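Local coordinates for protein fusarinine C esterase sidJ (Aspergillus fumigatus, PDB 6GUP) that hydrolyses the ester bonds of the siderophore fusarinine C, but not of triacetylfusarinine C, helping the fungus to release scavenged iron, at residues P156-M162 with L273-M279; G266-E270 with E311-W315; H85-T90 with Q127-Y132. One frame throughout, in Å; residues are numbered along the deposited sequence.

Contact 1. Residues P156-M162 with L273-M279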
ATOM      1  N   PRO A 156      16.009  11.821  16.671  1.00 43.10           N
ATOM      2  CA  PRO A 156      15.077  12.480  17.584  1.00 41.63           C
ATOM      3  C   PRO A 156      14.121  13.408  16.837  1.00 38.17           C
ATOM      4  O   PRO A 156      14.492  13.993  15.816  1.00 38.11           O
ATOM      5  CB  PRO A 156      15.998  13.280  18.524  1.00 43.85           C
ATOM      6  CG  PRO A 156      17.383  12.794  18.247  1.00 46.51           C
ATOM      7  CD  PRO A 156      17.365  12.374  16.815  1.00 44.86           C
ATOM      8  N   LEU A 157      12.901  13.528  17.354  1.00 34.74           N
ATOM      9  CA  LEU A 157      11.860  14.355  16.753  1.00 33.68           C
ATOM     10  C   LEU A 157      11.787  15.706  17.458  1.00 32.81           C
ATOM     11  O   LEU A 157      12.010  15.795  18.669  1.00 33.73           O
ATOM     12  CB  LEU A 157      10.504  13.651  16.857  1.00 34.42           C
ATOM     13  CG  LEU A 157      10.436  12.199  16.373  1.00 36.63           C
ATOM     14  CD1 LEU A 157       9.076  11.608  16.697  1.00 36.57           C
ATOM     15  CD2 LEU A 157      10.719  12.098  14.883  1.00 38.33           C
ATOM     16  N   ASP A 158      11.474  16.751  16.694  1.00 33.65           N
ATOM     17  CA  ASP A 158      11.219  18.084  17.253  1.00 34.52           C
ATOM     18  C   ASP A 158       9.793  18.205  17.799  1.00 34.41           C
ATOM     19  O   ASP A 158       9.490  19.141  18.538  1.00 34.28           O
ATOM     20  CB  ASP A 158      11.469  19.166  16.203  1.00 36.11           C
ATOM     21  CG  ASP A 158      12.904  19.182  15.718  1.00 38.49           C
ATOM     22  OD1 ASP A 158      13.780  19.668  16.462  1.00 40.35           O
ATOM     23  OD2 ASP A 158      13.153  18.701  14.594  1.00 38.78           O
ATOM     24  N   GLY A 159       8.922  17.271  17.420  1.00 33.75           N
ATOM     25  CA  GLY A 159       7.559  17.219  17.933  1.00 33.00           C
ATOM     26  C   GLY A 159       6.905  15.873  17.689  1.00 31.97           C
ATOM     27  O   GLY A 159       7.361  15.094  16.848  1.00 30.69           O
ATOM     28  N   ALA A 160       5.838  15.602  18.437  1.00 30.77           N
ATOM     29  CA  ALA A 160       5.062  14.376  18.274  1.00 32.06           C
ATOM     30  C   ALA A 160       3.590  14.630  18.587  1.00 32.05           C
ATOM     31  O   ALA A 160       3.265  15.206  19.624  1.00 31.49           O
ATOM     32  CB  ALA A 160       5.615  13.277  19.167  1.00 31.94           C
ATOM     33  N   ILE A 161       2.712  14.212  17.675  1.00 31.40           N
ATOM     34  CA  ILE A 161       1.266  14.375  17.835  1.00 30.93           C
ATOM     35  C   ILE A 161       0.602  13.001  17.710  1.00 30.26           C
ATOM     36  O   ILE A 161       0.979  12.202  16.852  1.00 29.40           O
ATOM     37  CB  ILE A 161       0.671  15.352  16.787  1.00 31.76           C
ATOM     38  CG1 ILE A 161       1.360  16.724  16.863  1.00 31.93           C
ATOM     39  CG2 ILE A 161      -0.833  15.524  16.996  1.00 31.41           C
ATOM     40  CD1 ILE A 161       1.115  17.611  15.660  1.00 32.16           C
ATOM     41  N   MET A 162      -0.379  12.736  18.573  1.00 29.97           N
ATOM     42  CA  MET A 162      -1.200  11.526  18.492  1.00 30.98           C
ATOM     43  C   MET A 162      -2.670  11.928  18.449  1.00 30.44           C
ATOM     44  O   MET A 162      -3.193  12.488  19.413  1.00 30.57           O
ATOM     45  CB  MET A 162      -0.937  10.604  19.686  1.00 32.28           C
ATOM     46  CG  MET A 162       0.517  10.186  19.837  1.00 34.01           C
ATOM     47  SD  MET A 162       0.745   8.699  20.837  1.00 38.21           S
ATOM     48  CE  MET A 162       0.378   9.306  22.479  1.00 37.18           C
ATOM     49  N   LEU A 273      14.339  10.702  22.284  1.00 39.51           N
ATOM     50  CA  LEU A 273      13.933  10.861  20.882  1.00 39.33           C
ATOM     51  C   LEU A 273      12.804  11.881  20.681  1.00 38.38           C
ATOM     52  O   LEU A 273      12.234  11.962  19.589  1.00 39.66           O
ATOM     53  CB  LEU A 273      13.542   9.501  20.290  1.00 41.21           C
ATOM     54  CG  LEU A 273      14.659   8.454  20.228  1.00 44.59           C
ATOM     55  CD1 LEU A 273      14.084   7.113  19.808  1.00 43.49           C
ATOM     56  CD2 LEU A 273      15.772   8.871  19.279  1.00 47.64           C
ATOM     57  N   LEU A 274      12.495  12.667  21.715  1.00 37.34           N
ATOM     58  CA  LEU A 274      11.561  13.786  21.593  1.00 35.98           C
ATOM     59  C   LEU A 274      12.153  15.030  22.252  1.00 38.23           C
ATOM     60  O   LEU A 274      12.015  15.222  23.463  1.00 37.71           O
ATOM     61  CB  LEU A 274      10.202  13.433  22.218  1.00 33.31           C
ATOM     62  CG  LEU A 274       9.095  14.498  22.198  1.00 32.82           C
ATOM     63  CD1 LEU A 274       8.845  15.032  20.794  1.00 32.75           C
ATOM     64  CD2 LEU A 274       7.808  13.934  22.785  1.00 31.93           C
ATOM     65  N   ARG A 275      12.818  15.863  21.449  1.00 40.56           N
ATOM     66  CA  ARG A 275      13.282  17.184  21.901  1.00 43.27           C
ATOM     67  C   ARG A 275      12.212  18.237  21.585  1.00 40.70           C
ATOM     68  O   ARG A 275      12.412  19.159  20.790  1.00 41.01           O
ATOM     69  CB  ARG A 275      14.666  17.550  21.333  1.00 47.60           C
ATOM     70  CG  ARG A 275      14.840  17.481  19.820  1.00 53.32           C
ATOM     71  CD  ARG A 275      15.970  18.396  19.366  1.00 58.16           C
ATOM     72  NE  ARG A 275      16.243  18.278  17.933  1.00 59.29           N
ATOM     73  CZ  ARG A 275      16.982  17.328  17.355  1.00 59.63           C
ATOM     74  NH1 ARG A 275      17.560  16.359  18.067  1.00 58.94           N
ATOM     75  NH2 ARG A 275      17.146  17.343  16.033  1.00 60.89           N
ATOM     76  N   GLY A 276      11.072  18.081  22.249  1.00 39.26           N
ATOM     77  CA  GLY A 276       9.892  18.904  22.015  1.00 38.66           C
ATOM     78  C   GLY A 276       8.721  18.387  22.829  1.00 36.81           C
ATOM     79  O   GLY A 276       8.917  17.699  23.835  1.00 35.60           O
ATOM     80  N   LYS A 277       7.506  18.695  22.378  1.00 36.02           N
ATOM     81  CA  LYS A 277       6.288  18.379  23.128  1.00 37.04           C
ATOM     82  C   LYS A 277       5.507  17.216  22.517  1.00 35.12           C
ATOM     83  O   LYS A 277       5.528  17.019  21.302  1.00 35.61           O
ATOM     84  CB  LYS A 277       5.378  19.612  23.209  1.00 41.68           C
ATOM     85  CG  LYS A 277       6.073  20.904  23.633  1.00 46.21           C
ATOM     86  CD  LYS A 277       6.482  20.893  25.100  1.00 50.10           C
ATOM     87  CE  LYS A 277       5.408  21.499  25.987  1.00 54.55           C
ATOM     88  NZ  LYS A 277       5.531  21.041  27.397  1.00 54.27           N
ATOM     89  N   LEU A 278       4.830  16.449  23.375  1.00 33.79           N
ATOM     90  CA  LEU A 278       3.865  15.435  22.945  1.00 33.17           C
ATOM     91  C   LEU A 278       2.456  15.998  23.099  1.00 32.84           C
ATOM     92  O   LEU A 278       2.009  16.240  24.225  1.00 32.51           O
ATOM     93  CB  LEU A 278       4.002  14.152  23.774  1.00 32.40           C
ATOM     94  CG  LEU A 278       2.963  13.048  23.518  1.00 33.07           C
ATOM     95  CD1 LEU A 278       3.038  12.531  22.086  1.00 33.59           C
ATOM     96  CD2 LEU A 278       3.137  11.908  24.507  1.00 32.23           C
ATOM     97  N   MET A 279       1.762  16.204  21.978  1.00 31.86           N
ATOM     98  CA  MET A 279       0.362  16.638  22.001  1.00 31.80           C
ATOM     99  C   MET A 279      -0.574  15.488  21.638  1.00 31.65           C
ATOM    100  O   MET A 279      -0.466  14.915  20.554  1.00 32.03           O
ATOM    101  CB  MET A 279       0.126  17.817  21.055  1.00 32.80           C
ATOM    102  CG  MET A 279      -1.251  18.450  21.224  1.00 33.87           C
ATOM    103  SD  MET A 279      -1.449  20.032  20.388  1.00 35.65           S
ATOM    104  CE  MET A 279      -1.390  19.511  18.675  1.00 35.33           C
TER
HETATM  105  O   HOH W   1       7.348  20.335  19.999  1.00 39.93           O
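With CG of Arg275 wedged between its own backbone N and carbonyl carbon (chi1 54°) and the chain then extended to NE, the arginine runs alongside Asp158, whose CG lies anti to its carbonyl carbon (chi1 -62°). The two form a salt bridge, a bent bond from Arg275 NE, which comes from above the carboxylate plane, to Asp158 OD1 at 3.2 Å, the two flat groups being turned 70° apart. Arg275 NH1 also lies 3.5 Å from Pro156 CB. The other oxygen, Asp158 OD2, accepts from Ile117 N, which probably helps to position the carboxylate. Leu157 N binds Leu273 O at 2.8 Å, and Arg275 N returns to Leu157 O. A water spans the step in register that follows, donating to Asp158 O and accepting from Lys277 N. Parallel pairing then takes over: Ala160 N to Lys277 O, Met279 N to Ala160 O at 3.0 Å, and Met162 N to Met279 O. The CD1 methyls of Leu274 and Leu278 each approach Ala160 CB to 4.0 Å. Strands 159-163 and 278-283 are neighbours in the alpha/beta-hydrolase sheet, between 117-122 and 320-322; helix 125-134 covers Leu157 and Met162, and Tyr348 of helix 335-353 packs on Ile161 and Met279.

Contact 2. Residues G266-E270 with E311-W315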
ATOM      1  N   GLY A 266       6.225   6.833  30.060  1.00 36.86           N
ATOM      2  CA  GLY A 266       7.348   7.120  30.956  1.00 37.45           C
ATOM      3  C   GLY A 266       8.734   6.941  30.359  1.00 38.45           C
ATOM      4  O   GLY A 266       9.688   7.566  30.825  1.00 40.30           O
ATOM      5  N   MET A 267       8.855   6.094  29.337  1.00 37.29           N
ATOM      6  CA  MET A 267      10.127   5.906  28.624  1.00 37.36           C
ATOM      7  C   MET A 267      10.417   6.956  27.539  1.00 36.77           C
ATOM      8  O   MET A 267      11.500   6.929  26.950  1.00 38.43           O
ATOM      9  CB  MET A 267      10.200   4.494  28.021  1.00 37.52           C
ATOM     10  CG  MET A 267      10.277   3.375  29.051  1.00 41.12           C
ATOM     11  SD  MET A 267      11.705   3.457  30.157  1.00 45.18           S
ATOM     12  CE  MET A 267      13.063   3.268  29.004  1.00 48.41           C
ATOM     13  N   ILE A 268       9.488   7.881  27.281  1.00 35.92           N
ATOM     14  CA  ILE A 268       9.717   8.951  26.297  1.00 36.47           C
ATOM     15  C   ILE A 268      10.903   9.832  26.718  1.00 37.10           C
ATOM     16  O   ILE A 268      11.762  10.151  25.894  1.00 36.04           O
ATOM     17  CB  ILE A 268       8.450   9.814  26.053  1.00 36.32           C
ATOM     18  CG1 ILE A 268       7.358   8.973  25.373  1.00 35.23           C
ATOM     19  CG2 ILE A 268       8.767  11.027  25.177  1.00 36.92           C
ATOM     20  CD1 ILE A 268       5.981   9.601  25.378  1.00 33.53           C
ATOM     21  N   ARG A 269      10.945  10.213  27.994  1.00 38.01           N
ATOM     22  CA  ARG A 269      12.068  10.991  28.536  1.00 39.35           C
ATOM     23  C   ARG A 269      13.403  10.238  28.474  1.00 39.03           C
ATOM     24  O   ARG A 269      14.439  10.840  28.188  1.00 39.53           O
ATOM     25  CB  ARG A 269      11.794  11.408  29.987  1.00 41.70           C
ATOM     26  CG  ARG A 269      12.808  12.405  30.545  1.00 44.26           C
ATOM     27  CD  ARG A 269      12.553  12.752  32.002  1.00 48.35           C
ATOM     28  NE  ARG A 269      12.603  11.580  32.880  1.00 52.00           N
ATOM     29  CZ  ARG A 269      12.481  11.613  34.208  1.00 55.85           C
ATOM     30  NH1 ARG A 269      12.313  12.766  34.859  1.00 58.78           N
ATOM     31  NH2 ARG A 269      12.536  10.476  34.899  1.00 56.01           N
ATOM     32  N   GLU A 270      13.369   8.932  28.737  1.00 39.44           N
ATOM     33  CA  GLU A 270      14.591   8.131  28.881  1.00 41.29           C
ATOM     34  C   GLU A 270      15.308   7.857  27.554  1.00 40.03           C
ATOM     35  O   GLU A 270      16.539   7.895  27.505  1.00 40.12           O
ATOM     36  CB  GLU A 270      14.297   6.800  29.592  1.00 43.93           C
ATOM     37  CG  GLU A 270      13.583   6.915  30.939  1.00 49.43           C
ATOM     38  CD  GLU A 270      14.287   7.832  31.928  1.00 55.17           C
ATOM     39  OE1 GLU A 270      15.533   7.789  32.007  1.00 57.15           O
ATOM     40  OE2 GLU A 270      13.588   8.592  32.631  1.00 56.22           O
ATOM     41  N   GLU A 311       8.294  16.091  37.233  1.00 46.95           N
ATOM     42  CA  GLU A 311       9.753  16.134  37.077  1.00 47.94           C
ATOM     43  C   GLU A 311      10.172  16.692  35.714  1.00 47.02           C
ATOM     44  O   GLU A 311      11.216  17.339  35.606  1.00 49.33           O
ATOM     45  CB  GLU A 311      10.368  14.747  37.286  1.00 51.23           C
ATOM     46  CG  GLU A 311      10.257  14.238  38.717  1.00 54.26           C
ATOM     47  CD  GLU A 311      10.726  12.803  38.886  1.00 56.64           C
ATOM     48  OE1 GLU A 311      11.526  12.320  38.055  1.00 58.38           O
ATOM     49  OE2 GLU A 311      10.295  12.153  39.861  1.00 57.88           O
ATOM     50  N   ALA A 312       9.361  16.432  34.686  1.00 45.47           N
ATOM     51  CA  ALA A 312       9.599  16.932  33.329  1.00 44.89           C
ATOM     52  C   ALA A 312       8.390  17.706  32.810  1.00 41.60           C
ATOM     53  O   ALA A 312       7.335  17.733  33.448  1.00 40.57           O
ATOM     54  CB  ALA A 312       9.923  15.771  32.402  1.00 47.27           C
ATOM     55  N   ALA A 313       8.564  18.348  31.655  1.00 39.28           N
ATOM     56  CA  ALA A 313       7.497  19.096  30.984  1.00 37.84           C
ATOM     57  C   ALA A 313       7.433  18.708  29.503  1.00 35.87           C
ATOM     58  O   ALA A 313       7.418  19.567  28.618  1.00 35.84           O
ATOM     59  CB  ALA A 313       7.723  20.593  31.149  1.00 37.96           C
ATOM     60  N   ILE A 314       7.386  17.401  29.254  1.00 33.68           N
ATOM     61  CA  ILE A 314       7.351  16.852  27.896  1.00 33.47           C
ATOM     62  C   ILE A 314       5.937  16.932  27.320  1.00 32.27           C
ATOM     63  O   ILE A 314       5.755  17.325  26.172  1.00 30.46           O
ATOM     64  CB  ILE A 314       7.870  15.394  27.870  1.00 34.28           C
ATOM     65  CG1 ILE A 314       9.350  15.369  28.273  1.00 34.67           C
ATOM     66  CG2 ILE A 314       7.689  14.767  26.485  1.00 34.84           C
ATOM     67  CD1 ILE A 314       9.875  14.003  28.651  1.00 33.98           C
ATOM     68  N   TRP A 315       4.949  16.537  28.118  1.00 31.67           N
ATOM     69  CA  TRP A 315       3.540  16.598  27.723  1.00 30.80           C
ATOM     70  C   TRP A 315       3.134  18.023  27.351  1.00 30.86           C
ATOM     71  O   TRP A 315       3.436  18.970  28.082  1.00 31.61           O
ATOM     72  CB  TRP A 315       2.660  16.090  28.866  1.00 30.98           C
ATOM     73  CG  TRP A 315       1.199  16.018  28.552  1.00 30.85           C
ATOM     74  CD1 TRP A 315       0.273  16.998  28.745  1.00 31.00           C
ATOM     75  CD2 TRP A 315       0.494  14.899  28.006  1.00 30.75           C
ATOM     76  NE1 TRP A 315      -0.967  16.565  28.347  1.00 30.82           N
ATOM     77  CE2 TRP A 315      -0.862  15.278  27.890  1.00 30.77           C
ATOM     78  CE3 TRP A 315       0.877  13.611  27.602  1.00 30.39           C
ATOM     79  CZ2 TRP A 315      -1.842  14.415  27.385  1.00 31.28           C
ATOM     80  CZ3 TRP A 315      -0.099  12.752  27.099  1.00 30.68           C
ATOM     81  CH2 TRP A 315      -1.443  13.159  26.997  1.00 31.01           C
TER
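Ile268, in the short, weakly bonded helical turn before strand 278-283, meets Ile314 through its CG2 methyl, which lies 4.1 Å from Ile314 CG2. The two branched side chains pass at a slant, and Ile268 also touches Leu133 of helix 125-134, so this end of the contact is the buried one. Arg269 follows and carries most of the remaining contact. Its aliphatic part crosses Ile314 at about a right angle, and the CD1 methyl of Ile314 presses against the base of the side chain, 3.5 Å from Arg269 CB. Farther out, Arg269 CD rests on Ala312 CB at 4.0 Å. CG of Arg269 lies opposite the backbone N (chi1 -171°), and a bend at chi3 (60°) turns the guanidinium to stand between two acidic side chains. The result is a surface salt-bridge network of Arg269, Glu270 and Glu311, on the outside of the alpha/beta-hydrolase fold, which reaches the loop between helix 295-307 and strand 320-322 through one weak bond from Arg269. That bond is fairly straight, NH1 to Glu311 OE1 at 3.3 Å (163°), close to the guanidinium plane. Glu270, next in sequence, is gripped side-on: Arg269 NE and NH2 both donate to its OE2, at 3.2 and 3.1 Å, again near the guanidinium plane. With acceptors at separate edges, rotation of the guanidinium is probably restricted, and its positive charge should ease the proximity of the two carboxylates, whose Glu270 OE2 and Glu311 OE1 lie 6.9 Å apart.

Contact 3. Residues H85-T90 with Q127-Y132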
ATOM      1  N   HIS A  85       4.369  -6.084  14.603  1.00 57.32           N
ATOM      2  CA  HIS A  85       4.623  -5.204  13.460  1.00 53.15           C
ATOM      3  C   HIS A  85       5.222  -3.836  13.820  1.00 49.61           C
ATOM      4  O   HIS A  85       5.800  -3.178  12.952  1.00 48.27           O
ATOM      5  CB  HIS A  85       3.332  -5.018  12.649  1.00 53.19           C
ATOM      6  CG  HIS A  85       2.316  -4.132  13.305  1.00 53.50           C
ATOM      7  ND1 HIS A  85       1.370  -4.606  14.188  1.00 53.66           N
ATOM      8  CD2 HIS A  85       2.099  -2.801  13.200  1.00 52.57           C
ATOM      9  CE1 HIS A  85       0.617  -3.602  14.601  1.00 52.76           C
ATOM     10  NE2 HIS A  85       1.038  -2.496  14.017  1.00 53.76           N
ATOM     11  N   LEU A  86       5.089  -3.411  15.079  1.00 45.94           N
ATOM     12  CA  LEU A  86       5.514  -2.064  15.487  1.00 43.27           C
ATOM     13  C   LEU A  86       7.024  -1.813  15.396  1.00 42.26           C
ATOM     14  O   LEU A  86       7.434  -0.684  15.120  1.00 40.55           O
ATOM     15  CB  LEU A  86       5.024  -1.727  16.905  1.00 41.91           C
ATOM     16  CG  LEU A  86       3.544  -1.385  17.115  1.00 42.16           C
ATOM     17  CD1 LEU A  86       3.315  -0.970  18.562  1.00 42.80           C
ATOM     18  CD2 LEU A  86       3.076  -0.279  16.179  1.00 40.39           C
ATOM     19  N   ASP A  87       7.840  -2.841  15.632  1.00 43.11           N
ATOM     20  CA  ASP A  87       9.301  -2.711  15.496  1.00 45.83           C
ATOM     21  C   ASP A  87       9.724  -2.392  14.059  1.00 45.11           C
ATOM     22  O   ASP A  87      10.572  -1.526  13.839  1.00 44.07           O
ATOM     23  CB  ASP A  87      10.029  -3.980  15.977  1.00 51.57           C
ATOM     24  CG  ASP A  87      10.123  -4.080  17.499  1.00 56.21           C
ATOM     25  OD1 ASP A  87       9.848  -3.090  18.212  1.00 56.75           O
ATOM     26  OD2 ASP A  87      10.494  -5.168  17.987  1.00 58.39           O
ATOM     27  N   ARG A  88       9.129  -3.092  13.096  1.00 45.56           N
ATOM     28  CA  ARG A  88       9.406  -2.861  11.674  1.00 45.47           C
ATOM     29  C   ARG A  88       8.849  -1.517  11.190  1.00 40.72           C
ATOM     30  O   ARG A  88       9.501  -0.822  10.409  1.00 36.72           O
ATOM     31  CB  ARG A  88       8.816  -3.994  10.842  1.00 50.69           C
ATOM     32  CG  ARG A  88       9.245  -4.016   9.380  1.00 56.96           C
ATOM     33  CD  ARG A  88       8.538  -5.145   8.653  1.00 65.65           C
ATOM     34  NE  ARG A  88       7.084  -5.025   8.799  1.00 72.76           N
ATOM     35  CZ  ARG A  88       6.205  -6.029   8.780  1.00 80.37           C
ATOM     36  NH1 ARG A  88       6.588  -7.297   8.616  1.00 83.21           N
ATOM     37  NH2 ARG A  88       4.911  -5.758   8.932  1.00 82.97           N
ATOM     38  N   ASP A  89       7.639  -1.178  11.640  1.00 39.75           N
ATOM     39  CA  ASP A  89       7.032   0.142  11.389  1.00 40.91           C
ATOM     40  C   ASP A  89       7.971   1.265  11.790  1.00 39.32           C
ATOM     41  O   ASP A  89       8.219   2.199  11.024  1.00 38.14           O
ATOM     42  CB  ASP A  89       5.735   0.306  12.192  1.00 42.76           C
ATOM     43  CG  ASP A  89       4.572  -0.447  11.593  1.00 45.38           C
ATOM     44  OD1 ASP A  89       4.794  -1.365  10.781  1.00 44.86           O
ATOM     45  OD2 ASP A  89       3.422  -0.104  11.937  1.00 49.66           O
ATOM     46  N   THR A  90       8.480   1.146  13.009  1.00 38.29           N
ATOM     47  CA  THR A  90       9.395   2.111  13.595  1.00 38.60           C
ATOM     48  C   THR A  90      10.697   2.283  12.791  1.00 38.24           C
ATOM     49  O   THR A  90      11.164   3.412  12.609  1.00 36.39           O
ATOM     50  CB  THR A  90       9.676   1.712  15.061  1.00 40.68           C
ATOM     51  OG1 THR A  90       8.517   1.999  15.853  1.00 42.62           O
ATOM     52  CG2 THR A  90      10.825   2.455  15.621  1.00 42.32           C
ATOM     53  N   GLN A 127       0.104   4.370  17.730  1.00 30.88           N
ATOM     54  CA  GLN A 127       0.921   3.289  18.296  1.00 31.52           C
ATOM     55  C   GLN A 127       2.361   3.392  17.801  1.00 31.02           C
ATOM     56  O   GLN A 127       3.296   3.277  18.590  1.00 30.78           O
ATOM     57  CB  GLN A 127       0.368   1.907  17.927  1.00 33.72           C
ATOM     58  CG  GLN A 127      -0.995   1.572  18.514  1.00 37.78           C
ATOM     59  CD  GLN A 127      -1.604   0.320  17.906  1.00 43.56           C
ATOM     60  OE1 GLN A 127      -0.896  -0.546  17.386  1.00 46.73           O
ATOM     61  NE2 GLN A 127      -2.926   0.217  17.969  1.00 45.06           N
ATOM     62  N   CYS A 128       2.525   3.613  16.495  1.00 32.10           N
ATOM     63  CA  CYS A 128       3.851   3.794  15.888  1.00 33.36           C
ATOM     64  C   CYS A 128       4.616   4.985  16.474  1.00 34.42           C
ATOM     65  O   CYS A 128       5.834   4.914  16.639  1.00 34.44           O
ATOM     66  CB  CYS A 128       3.738   3.962  14.369  1.00 33.82           C
ATOM     67  SG  CYS A 128       2.748   2.695  13.545  1.00 38.08           S
ATOM     68  N   VAL A 129       3.896   6.062  16.794  1.00 33.41           N
ATOM     69  CA  VAL A 129       4.495   7.272  17.373  1.00 32.14           C
ATOM     70  C   VAL A 129       5.050   6.986  18.773  1.00 31.85           C
ATOM     71  O   VAL A 129       6.215   7.276  19.046  1.00 32.01           O
ATOM     72  CB  VAL A 129       3.487   8.452  17.419  1.00 31.30           C
ATOM     73  CG1 VAL A 129       4.083   9.667  18.126  1.00 30.68           C
ATOM     74  CG2 VAL A 129       3.050   8.835  16.009  1.00 30.41           C
ATOM     75  N   LEU A 130       4.219   6.417  19.647  1.00 31.42           N
ATOM     76  CA  LEU A 130       4.638   6.081  21.015  1.00 32.29           C
ATOM     77  C   LEU A 130       5.711   4.985  21.043  1.00 34.22           C
ATOM     78  O   LEU A 130       6.623   5.032  21.868  1.00 34.88           O
ATOM     79  CB  LEU A 130       3.432   5.666  21.875  1.00 31.94           C
ATOM     80  CG  LEU A 130       3.675   5.320  23.353  1.00 32.13           C
ATOM     81  CD1 LEU A 130       4.456   6.404  24.082  1.00 33.25           C
ATOM     82  CD2 LEU A 130       2.352   5.065  24.061  1.00 29.96           C
ATOM     83  N   HIS A 131       5.597   4.013  20.138  1.00 35.43           N
ATOM     84  CA  HIS A 131       6.588   2.936  20.004  1.00 35.41           C
ATOM     85  C   HIS A 131       7.937   3.477  19.511  1.00 33.33           C
ATOM     86  O   HIS A 131       8.987   3.064  20.002  1.00 33.30           O
ATOM     87  CB  HIS A 131       6.064   1.853  19.053  1.00 37.91           C
ATOM     88  CG  HIS A 131       6.773   0.540  19.161  1.00 41.91           C
ATOM     89  ND1 HIS A 131       6.302  -0.495  19.941  1.00 44.54           N
ATOM     90  CD2 HIS A 131       7.891   0.075  18.556  1.00 45.24           C
ATOM     91  CE1 HIS A 131       7.109  -1.534  19.824  1.00 46.61           C
ATOM     92  NE2 HIS A 131       8.080  -1.215  18.989  1.00 46.96           N
ATOM     93  N   TYR A 132       7.897   4.405  18.554  1.00 32.58           N
ATOM     94  CA  TYR A 132       9.098   5.113  18.077  1.00 32.25           C
ATOM     95  C   TYR A 132       9.839   5.794  19.234  1.00 33.94           C
ATOM     96  O   TYR A 132      11.065   5.694  19.334  1.00 35.13           O
ATOM     97  CB  TYR A 132       8.720   6.153  17.007  1.00 31.96           C
ATOM     98  CG  TYR A 132       9.887   6.827  16.314  1.00 31.99           C
ATOM     99  CD1 TYR A 132      10.537   7.920  16.893  1.00 31.95           C
ATOM    100  CD2 TYR A 132      10.327   6.391  15.062  1.00 31.52           C
ATOM    101  CE1 TYR A 132      11.602   8.543  16.259  1.00 30.79           C
ATOM    102  CE2 TYR A 132      11.392   7.011  14.418  1.00 31.12           C
ATOM    103  CZ  TYR A 132      12.023   8.086  15.019  1.00 31.11           C
ATOM    104  OH  TYR A 132      13.082   8.700  14.392  1.00 32.25           O
TER
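Leu86 and His131 form the tight centre of this helix-helix contact. Leu86 CB sits over the middle of the imidazole, 3.5 Å from its centroid and almost directly above it, a CH-pi contact, while its CD1 reaches His131 ND1 at 3.3 Å. With CG of His131 anti to its backbone N (chi1 -162°), the ring reaches across to Leu86. Thr90 OG1 comes to the ring edge, 3.4 Å from His131 CD2, and hydrogen-bonds back to Leu86 O, which also accepts from Thr90 N. Leu86 CD2 continues the packing onto Gln127 CB and the sulfur of Cys128, which Asp89 OD2 approaches to 3.3 Å; Asp89 OD1 is held by Ser76. The solvent side is thinner. There the exposed Asp87, its CB directed away from the partner helix, bends its carboxylate back so that His131 NE2 donates to OD1 at 2.7 Å, nearly straight (167°), on the anti side but tilted out of the carboxylate plane, and in the ring plane. The axes of 86-90 and 127-132 cross at -80°, 9.3 Å apart at closest. Helix 125-134 follows the probable nucleophile elbow, which Cys128 touches; Val129 packs on strand 159-163, and Tyr132 lies against Ile93, Ala94 and Leu97 farther along helix 86-108.

From the N terminus, contact 3 closes first, bringing helix 125-134 back against the start of helix 86-108 after the chain has passed through strand 117-122. Contact 1 opens at 156-162, leading into strand 159-163; it closes only after a long excursion, about half of it helical, when 273-279 returns beside it. Contact 2 opens within that excursion at 266-270 and closes beyond it at 311-315, so contacts 1 and 2 cross. They also touch, Lys277 NZ probably hydrogen-bonding to the carbonyls of Ala313 and Trp315. Helix 125-134 joins all three: Tyr132 packs on Leu157 and Leu273, and Leu130 on Ile268, linking the central sheet to its covering helices and the outer loop.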